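Local coordinates for protein translation initiation factor eIF2B subunit epsilon (Schizosaccharomyces pombe, PDB 5B04) that forms part of the eIF2B complex, which catalyses exchange of GDP for GTP on the gamma subunit of translation initiation factor eIF2, at residues I[149-161]-I[258-270]. Residues are numbered along the deposited sequence; the frame is centred on the assembly and turned at random.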
loop_
_atom_site.group_PDB
_atom_site.type_symbol
_atom_site.label_atom_id
_atom_site.label_comp_id
_atom_site.label_asym_id
_atom_site.label_seq_id
_atom_site.Cartn_x
_atom_site.Cartn_y
_atom_site.Cartn_z
ATOM N N ASP I 149 29.508 -36.207 42.311
ATOM C CA ASP I 149 28.906 -37.185 43.211
ATOM C C ASP I 149 29.470 -38.578 42.959
ATOM O O ASP I 149 29.504 -39.415 43.863
ATOM C CB ASP I 149 27.383 -37.195 43.068
ATOM C CG ASP I 149 26.704 -36.235 44.025
ATOM O OD1 ASP I 149 26.385 -36.652 45.159
ATOM O OD2 ASP I 149 26.490 -35.063 43.647
ATOM N N ASP I 150 29.920 -38.825 41.734
ATOM C CA ASP I 150 30.541 -40.102 41.403
ATOM C C ASP I 150 31.967 -39.905 40.902
ATOM O O ASP I 150 32.185 -39.479 39.769
ATOM C CB ASP I 150 29.715 -40.852 40.357
ATOM C CG ASP I 150 29.999 -42.341 40.350
ATOM O OD1 ASP I 150 31.136 -42.737 40.683
ATOM O OD2 ASP I 150 29.082 -43.120 40.019
ATOM N N LYS I 151 32.933 -40.234 41.752
ATOM C CA LYS I 151 34.341 -40.083 41.410
ATOM C C LYS I 151 34.833 -41.248 40.554
ATOM O O LYS I 151 35.981 -41.260 40.109
ATOM C CB LYS I 151 35.188 -39.968 42.680
ATOM C CG LYS I 151 34.695 -38.915 43.661
ATOM C CD LYS I 151 34.781 -37.517 43.068
ATOM C CE LYS I 151 34.175 -36.484 44.007
ATOM N NZ LYS I 151 34.251 -35.106 43.446
ATOM N N ASN I 152 33.960 -42.225 40.327
ATOM C CA ASN I 152 34.302 -43.375 39.499
ATOM C C ASN I 152 33.947 -43.144 38.032
ATOM O O ASN I 152 34.190 -44.002 37.183
ATOM C CB ASN I 152 33.607 -44.634 40.019
ATOM C CG ASN I 152 34.142 -45.076 41.368
ATOM O OD1 ASN I 152 35.336 -44.962 41.643
ATOM N ND2 ASN I 152 33.258 -45.584 42.219
ATOM N N ALA I 153 33.367 -41.982 37.743
ATOM C CA ALA I 153 33.152 -41.560 36.365
ATOM C C ALA I 153 34.461 -41.008 35.816
ATOM O O ALA I 153 34.839 -39.873 36.106
ATOM C CB ALA I 153 32.047 -40.522 36.283
ATOM N N ILE I 154 35.152 -41.818 35.022
ATOM C CA ILE I 154 36.528 -41.523 34.642
ATOM C C ILE I 154 36.664 -40.630 33.410
ATOM O O ILE I 154 37.395 -39.640 33.438
ATOM C CB ILE I 154 37.310 -42.828 34.398
ATOM C CG1 ILE I 154 37.357 -43.652 35.683
ATOM C CG2 ILE I 154 38.717 -42.531 33.920
ATOM C CD1 ILE I 154 37.844 -42.864 36.879
ATOM N N MET I 155 35.964 -40.969 32.333
ATOM C CA MET I 155 36.156 -40.256 31.076
ATOM C C MET I 155 34.856 -40.030 30.303
ATOM O O MET I 155 33.979 -40.895 30.268
ATOM C CB MET I 155 37.168 -41.014 30.208
ATOM C CG MET I 155 37.286 -40.529 28.771
ATOM S SD MET I 155 38.572 -41.400 27.849
ATOM C CE MET I 155 37.698 -42.869 27.315
ATOM N N THR I 156 34.738 -38.851 29.698
ATOM C CA THR I 156 33.614 -38.530 28.827
ATOM C C THR I 156 34.061 -38.512 27.369
ATOM O O THR I 156 34.930 -37.727 26.987
ATOM C CB THR I 156 32.988 -37.168 29.181
ATOM O OG1 THR I 156 32.376 -37.242 30.475
ATOM C CG2 THR I 156 31.937 -36.781 28.152
ATOM N N MET I 157 33.465 -39.379 26.558
ATOM C CA MET I 157 33.830 -39.483 25.150
ATOM C C MET I 157 32.968 -38.584 24.269
ATOM O O MET I 157 31.766 -38.807 24.131
ATOM C CB MET I 157 33.722 -40.934 24.677
ATOM C CG MET I 157 34.685 -41.885 25.367
ATOM S SD MET I 157 34.571 -43.573 24.741
ATOM C CE MET I 157 32.951 -44.049 25.336
ATOM N N VAL I 158 33.591 -37.572 23.676
ATOM C CA VAL I 158 32.896 -36.673 22.760
ATOM C C VAL I 158 32.764 -37.307 21.380
ATOM O O VAL I 158 33.763 -37.652 20.748
ATOM C CB VAL I 158 33.620 -35.320 22.629
ATOM C CG1 VAL I 158 33.020 -34.500 21.496
ATOM C CG2 VAL I 158 33.564 -34.556 23.942
ATOM N N VAL I 159 31.528 -37.461 20.919
ATOM C CA VAL I 159 31.268 -38.052 19.612
ATOM C C VAL I 159 30.359 -37.159 18.775
ATOM O O VAL I 159 29.742 -36.227 19.292
ATOM C CB VAL I 159 30.630 -39.447 19.741
ATOM C CG1 VAL I 159 31.617 -40.429 20.355
ATOM C CG2 VAL I 159 29.355 -39.372 20.566
ATOM N N ARG I 160 30.280 -37.449 17.481
ATOM C CA ARG I 160 29.479 -36.646 16.566
ATOM C C ARG I 160 28.376 -37.472 15.916
ATOM O O ARG I 160 28.631 -38.543 15.365
ATOM C CB ARG I 160 30.364 -36.018 15.487
ATOM C CG ARG I 160 29.635 -35.048 14.573
ATOM C CD ARG I 160 29.000 -33.928 15.376
ATOM N NE ARG I 160 28.524 -32.834 14.534
ATOM C CZ ARG I 160 27.297 -32.756 14.029
ATOM N NH1 ARG I 160 26.414 -33.715 14.273
ATOM N NH2 ARG I 160 26.954 -31.719 13.280
ATOM N N GLU I 161 27.149 -36.968 15.986
ATOM C CA GLU I 161 26.015 -37.633 15.360
ATOM C C GLU I 161 26.130 -37.542 13.842
ATOM O O GLU I 161 26.349 -36.463 13.293
ATOM C CB GLU I 161 24.699 -37.013 15.835
ATOM C CG GLU I 161 23.469 -37.850 15.533
ATOM C CD GLU I 161 22.187 -37.178 15.980
ATOM O OE1 GLU I 161 21.921 -36.043 15.531
ATOM O OE2 GLU I 161 21.446 -37.782 16.784
ATOM N N GLY I 258 35.244 -51.205 38.542
ATOM C CA GLY I 258 34.247 -50.298 39.051
ATOM C C GLY I 258 34.303 -48.878 38.560
ATOM O O GLY I 258 34.166 -47.958 39.340
ATOM N N LYS I 259 34.495 -48.689 37.270
ATOM C CA LYS I 259 34.614 -47.353 36.746
ATOM C C LYS I 259 33.587 -47.110 35.685
ATOM O O LYS I 259 33.111 -48.028 35.059
ATOM C CB LYS I 259 36.000 -47.145 36.213
ATOM C CG LYS I 259 37.048 -47.595 37.193
ATOM C CD LYS I 259 36.805 -46.962 38.537
ATOM C CE LYS I 259 37.820 -45.869 38.787
ATOM N NZ LYS I 259 37.658 -45.273 40.133
ATOM N N LYS I 260 33.219 -45.855 35.521
ATOM C CA LYS I 260 32.121 -45.491 34.668
ATOM C C LYS I 260 32.636 -44.699 33.506
ATOM O O LYS I 260 33.428 -43.803 33.673
ATOM C CB LYS I 260 31.139 -44.634 35.442
ATOM C CG LYS I 260 30.041 -45.407 36.139
ATOM C CD LYS I 260 29.327 -44.528 37.144
ATOM C CE LYS I 260 28.509 -45.353 38.105
ATOM N NZ LYS I 260 29.307 -46.504 38.589
ATOM N N ILE I 261 32.181 -45.046 32.317
ATOM C CA ILE I 261 32.593 -44.355 31.107
ATOM C C ILE I 261 31.365 -43.678 30.496
ATOM O O ILE I 261 30.252 -44.200 30.586
ATOM C CB ILE I 261 33.263 -45.328 30.103
ATOM C CG1 ILE I 261 34.061 -44.559 29.055
ATOM C CG2 ILE I 261 32.254 -46.260 29.465
ATOM C CD1 ILE I 261 35.205 -43.810 29.648
ATOM N N HIS I 262 31.555 -42.505 29.901
ATOM C CA HIS I 262 30.418 -41.716 29.433
ATOM C C HIS I 262 30.585 -41.170 28.019
ATOM O O HIS I 262 31.701 -40.999 27.529
ATOM C CB HIS I 262 30.155 -40.555 30.396
ATOM C CG HIS I 262 29.471 -40.967 31.662
ATOM N ND1 HIS I 262 28.112 -41.183 31.735
ATOM C CD2 HIS I 262 29.957 -41.201 32.904
ATOM C CE1 HIS I 262 27.790 -41.533 32.967
ATOM N NE2 HIS I 262 28.891 -41.552 33.697
ATOM N N CYS I 263 29.453 -40.893 27.378
ATOM C CA CYS I 263 29.431 -40.334 26.033
ATOM C C CYS I 263 28.711 -38.993 25.991
ATOM O O CYS I 263 27.712 -38.791 26.682
ATOM C CB CYS I 263 28.754 -41.298 25.057
ATOM S SG CYS I 263 29.765 -42.692 24.532
ATOM N N HIS I 264 29.227 -38.080 25.178
ATOM C CA HIS I 264 28.511 -36.853 24.862
ATOM C C HIS I 264 28.275 -36.780 23.361
ATOM O O HIS I 264 29.215 -36.619 22.583
ATOM C CB HIS I 264 29.279 -35.618 25.332
ATOM C CG HIS I 264 28.624 -34.326 24.953
ATOM N ND1 HIS I 264 27.777 -33.643 25.800
ATOM C CD2 HIS I 264 28.680 -33.598 23.812
ATOM C CE1 HIS I 264 27.346 -32.548 25.200
ATOM N NE2 HIS I 264 27.878 -32.497 23.992
ATOM N N VAL I 265 27.016 -36.904 22.958
ATOM C CA VAL I 265 26.671 -36.865 21.546
ATOM C C VAL I 265 26.403 -35.438 21.086
ATOM O O VAL I 265 25.374 -34.851 21.418
ATOM C CB VAL I 265 25.440 -37.736 21.241
ATOM C CG1 VAL I 265 25.074 -37.641 19.768
ATOM C CG2 VAL I 265 25.704 -39.180 21.636
ATOM N N ALA I 266 27.344 -34.881 20.332
ATOM C CA ALA I 266 27.167 -33.562 19.742
ATOM C C ALA I 266 26.286 -33.671 18.506
ATOM O O ALA I 266 26.584 -34.436 17.587
ATOM C CB ALA I 266 28.511 -32.944 19.392
ATOM N N LYS I 267 25.217 -32.904 18.489
ATOM C CA LYS I 267 24.268 -32.921 17.414
ATOM C C LYS I 267 24.432 -31.741 16.488
ATOM O O LYS I 267 23.592 -31.495 15.651
ATOM C CB LYS I 267 22.872 -32.944 17.989
ATOM C CG LYS I 267 22.366 -34.344 18.260
ATOM C CD LYS I 267 21.643 -34.461 19.581
ATOM C CE LYS I 267 21.218 -35.894 19.813
ATOM N NZ LYS I 267 19.962 -36.191 19.086
ATOM N N GLU I 268 25.442 -30.936 16.720
ATOM C CA GLU I 268 25.585 -29.733 15.956
ATOM C C GLU I 268 27.032 -29.622 15.679
ATOM O O GLU I 268 27.769 -30.486 16.029
ATOM C CB GLU I 268 24.934 -28.569 16.653
ATOM C CG GLU I 268 23.882 -28.920 17.672
ATOM C CD GLU I 268 24.000 -28.049 18.885
ATOM O OE1 GLU I 268 23.809 -26.825 18.732
ATOM O OE2 GLU I 268 24.299 -28.585 19.975
ATOM N N ASN I 269 27.441 -28.557 15.035
ATOM C CA ASN I 269 28.832 -28.355 14.729
ATOM C C ASN I 269 29.523 -29.326 13.831
ATOM O O ASN I 269 28.945 -29.791 12.864
ATOM C CB ASN I 269 29.487 -27.974 16.038
ATOM C CG ASN I 269 28.792 -26.839 16.722
ATOM O OD1 ASN I 269 28.545 -25.812 16.127
ATOM N ND2 ASN I 269 28.501 -27.009 17.988
ATOM N N TYR I 270 30.756 -29.646 14.184
ATOM C CA TYR I 270 31.648 -30.400 13.337
ATOM C C TYR I 270 32.709 -30.938 14.222
ATOM O O TYR I 270 33.153 -30.261 15.113
ATOM C CB TYR I 270 32.270 -29.677 12.169
ATOM C CG TYR I 270 33.077 -30.528 11.251
ATOM C CD1 TYR I 270 32.482 -31.414 10.423
ATOM C CD2 TYR I 270 34.433 -30.407 11.191
ATOM C CE1 TYR I 270 33.216 -32.175 9.574
ATOM C CE2 TYR I 270 35.173 -31.176 10.343
ATOM C CZ TYR I 270 34.560 -32.043 9.549
ATOM O OH TYR I 270 35.280 -32.805 8.707
#
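Two parallel strands, 153-161 and 260-266, pair here in the mixed sheet of the nucleotidyltransferase-like (GT-A type) domain, far apart in sequence but joined by a ladder of backbone hydrogen bonds. H262 is gripped at both polar backbone atoms, its N donating to M155 O and its O accepting from M157 N (2.6 Å); H264 likewise bridges M157 O and V159 N. On the face carrying M157 and C263, the thioether chain of M157 bends at its last torsion (chi3 -69°), and this lays methyl CE against C263 SG (3.6 Å) and I261 CG1. M155 and I261 run side by side, while V159 CG2 meets V265 CG2 at 3.8 Å. At the start of the pair, K259 folds back over I154 and donates from NZ to N152 OD1 (2.8 Å). At the other end the R160 chain turns at chi2 (58°), carrying its guanidinium past A266 to the loop beyond. R160 NH2 gives N269 O a bond nearly straight at the hydrogen (2.8 Å, 174°); the acceptor lies in the guanidinium plane, but the donor comes from above the N269 carbonyl plane, while the backbone of E268 crosses one guanidinium face. With only an alanine here, N269 O would probably lose this donor and a gap would open beside the E268 backbone. E161 OE2 forms a salt bridge with K267 NZ (3.2 Å) and also pairs with R215 and with R230 of the gamma subunit. Strand 212-226 runs antiparallel along the other edge of 153-161; helix 243-252 and F177 of strand 175-179 pack on the M157 face, and H143 and E142 of helix 137-147 bond T156 and H264 on the opposite one.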